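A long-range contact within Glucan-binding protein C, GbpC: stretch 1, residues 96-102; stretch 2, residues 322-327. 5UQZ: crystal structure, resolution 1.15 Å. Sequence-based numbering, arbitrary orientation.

Stretch 1 96-102: ILQQYNT
Stretch 2 322-327: NLPTTI

Residues 96-99 are helical, and Tyr 100 (phi/psi -101/13) is the first residue to leave helical values. Tyr 100 N still donates hydrogen bonds back to Ile 96 O at 3.1 Å and, weakly, to Leu 97 O at 3.3 Å. Asn 101 N donates one to Gln 98 O at 3.0 Å, and Asn 101 itself is extended (-80/98). Stretch 2 is extended from Leu 323 (-108/105) through Pro 324 (-56/142) and becomes a strand at Thr 325. Asn 322 has positive phi (77/3).

The register is set by Asn 101 and Pro 324, with CA atoms 5.6 Å apart. The contact buries 315 Å², both sides summed. No hydrogen bond crosses it, so packing alone joins the two stretches directly.

Leu 97 is covered most. Its CA-to-CB bond points sideways, and the m,t rotamer (-67°, -172°) lets the side chain reach along stretch 2. Leu 97 CD1 lies 3.7 Å from Leu 323 CD1, while Leu 97 CD2 lies 3.8 Å from Thr 326 OG1. Leu 323 points away at CB, but its t,p rotamer (-171°, 72°) brings its end back to Leu 97.

Pro 324 points toward the helix end. The C-gamma exo ring puts Pro 324 CG 3.3 Å from Leu 97 O and 3.8 Å from Asn 101 CB, and Pro 324 CD 4.3 Å from Leu 97 CB, so the ring packs against both residues.

Thr 325 points away, and Thr 326 points toward stretch 1, the alternation expected of a strand. Thr 326 is p (60°). Thr 326 CG2 packs 3.7 Å from Tyr 100 CB and meets the tyrosine ring obliquely. Tyr 100 is m (-75°), with chi2 -89°; its CA-to-CB bond points toward stretch 2, which puts CB against the Thr 326 methyl.

Asn 101 is t (-178°, chi2 -9°). Asn 101 ND2 donates a hydrogen bond to Gln 98 OE1 at 3.2 Å, with an angle of 164°. Gln 98 is m,m (-71°, -59°), with chi3 -9°; this folded side chain accepts the bond.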

# COMPACT_ATOMS: atom_id res chain seq x y z
N ILE A 96 -15.14 4.44 -3.95
CA ILE A 96 -14.43 4.10 -2.71
C ILE A 96 -14.52 5.22 -1.67
O ILE A 96 -14.74 4.97 -0.47
CB ILE A 96 -12.98 3.72 -3.02
CG1 ILE A 96 -12.30 3.16 -1.78
CG2 ILE A 96 -12.25 4.87 -3.70
CD1 ILE A 96 -12.79 1.76 -1.46
N LEU A 97 -14.32 6.47 -2.09
CA LEU A 97 -14.38 7.54 -1.10
C LEU A 97 -15.76 7.69 -0.51
O LEU A 97 -15.89 7.92 0.70
CB LEU A 97 -13.89 8.86 -1.66
CG LEU A 97 -12.40 8.90 -2.01
CD1 LEU A 97 -11.95 10.30 -2.36
CD2 LEU A 97 -11.56 8.34 -0.85
N GLN A 98 -16.81 7.49 -1.32
CA GLN A 98 -18.15 7.53 -0.77
C GLN A 98 -18.45 6.32 0.10
O GLN A 98 -19.18 6.43 1.08
CB GLN A 98 -19.21 7.62 -1.85
CG GLN A 98 -19.27 8.97 -2.59
CD GLN A 98 -19.54 10.22 -1.69
OE1 GLN A 98 -19.87 10.13 -0.51
NE2 GLN A 98 -19.41 11.39 -2.29
N GLN A 99 -17.92 5.14 -0.27
CA GLN A 99 -18.11 3.97 0.58
C GLN A 99 -17.56 4.19 1.98
O GLN A 99 -18.08 3.61 2.93
CB GLN A 99 -17.41 2.79 -0.07
CG GLN A 99 -17.74 1.48 0.50
CD GLN A 99 -17.29 0.37 -0.43
OE1 GLN A 99 -17.36 0.50 -1.67
NE2 GLN A 99 -16.81 -0.69 0.14
N TYR A 100 -16.51 5.01 2.11
CA TYR A 100 -15.94 5.29 3.41
C TYR A 100 -16.38 6.64 3.95
O TYR A 100 -15.83 7.10 4.95
CB TYR A 100 -14.42 5.17 3.37
CG TYR A 100 -14.00 3.70 3.34
CD1 TYR A 100 -13.81 2.99 4.54
CD2 TYR A 100 -13.88 3.01 2.14
CE1 TYR A 100 -13.43 1.66 4.51
CE2 TYR A 100 -13.51 1.69 2.09
CZ TYR A 100 -13.32 1.00 3.30
OH TYR A 100 -12.93 -0.32 3.27
N ASN A 101 -17.39 7.25 3.35
CA ASN A 101 -17.93 8.49 3.88
C ASN A 101 -18.87 8.14 5.03
O ASN A 101 -20.01 7.77 4.82
CB ASN A 101 -18.65 9.27 2.79
CG ASN A 101 -19.17 10.59 3.30
OD1 ASN A 101 -19.15 10.85 4.52
ND2 ASN A 101 -19.63 11.45 2.40
N THR A 102 -18.36 8.23 6.27
CA THR A 102 -19.16 7.87 7.44
C THR A 102 -20.39 8.74 7.60
O THR A 102 -21.31 8.35 8.35
CB THR A 102 -18.27 7.85 8.69
OG1 THR A 102 -17.46 9.03 8.73
CG2 THR A 102 -17.33 6.64 8.68
N ASN A 322 -14.51 17.30 3.73
CA ASN A 322 -15.46 16.69 2.81
C ASN A 322 -14.84 15.74 1.79
O ASN A 322 -15.59 15.20 0.96
CB ASN A 322 -16.38 17.70 2.11
CG ASN A 322 -17.26 18.41 3.10
OD1 ASN A 322 -17.69 17.80 4.08
ND2 ASN A 322 -17.50 19.69 2.88
N LEU A 323 -13.54 15.48 1.84
CA LEU A 323 -12.96 14.42 1.02
C LEU A 323 -12.58 13.30 1.95
O LEU A 323 -11.57 13.41 2.67
CB LEU A 323 -11.72 14.96 0.31
CG LEU A 323 -11.21 13.99 -0.72
CD1 LEU A 323 -12.13 13.93 -1.95
CD2 LEU A 323 -9.77 14.28 -1.12
N PRO A 324 -13.33 12.20 1.98
CA PRO A 324 -13.09 11.14 2.98
C PRO A 324 -11.66 10.63 2.93
O PRO A 324 -11.04 10.55 1.85
CB PRO A 324 -14.10 10.06 2.59
CG PRO A 324 -15.26 10.85 2.04
CD PRO A 324 -14.60 11.98 1.24
N THR A 325 -11.12 10.35 4.12
CA THR A 325 -9.76 9.86 4.29
C THR A 325 -9.78 8.35 4.32
O THR A 325 -10.54 7.76 5.09
CB THR A 325 -9.20 10.36 5.62
OG1 THR A 325 -9.15 11.80 5.57
CG2 THR A 325 -7.79 9.87 5.88
N THR A 326 -8.95 7.70 3.50
CA THR A 326 -8.86 6.24 3.44
C THR A 326 -7.42 5.80 3.39
O THR A 326 -6.56 6.53 2.90
CB THR A 326 -9.58 5.70 2.19
OG1 THR A 326 -8.99 6.24 1.01
CG2 THR A 326 -11.06 6.06 2.20
N ILE A 327 -7.19 4.56 3.80
CA ILE A 327 -5.92 3.88 3.58
C ILE A 327 -6.17 2.39 3.58
O ILE A 327 -6.89 1.86 4.45
CB ILE A 327 -4.86 4.28 4.64
CG1 ILE A 327 -3.48 3.68 4.27
CG2 ILE A 327 -5.26 3.91 6.05
CD1 ILE A 327 -2.33 4.14 5.25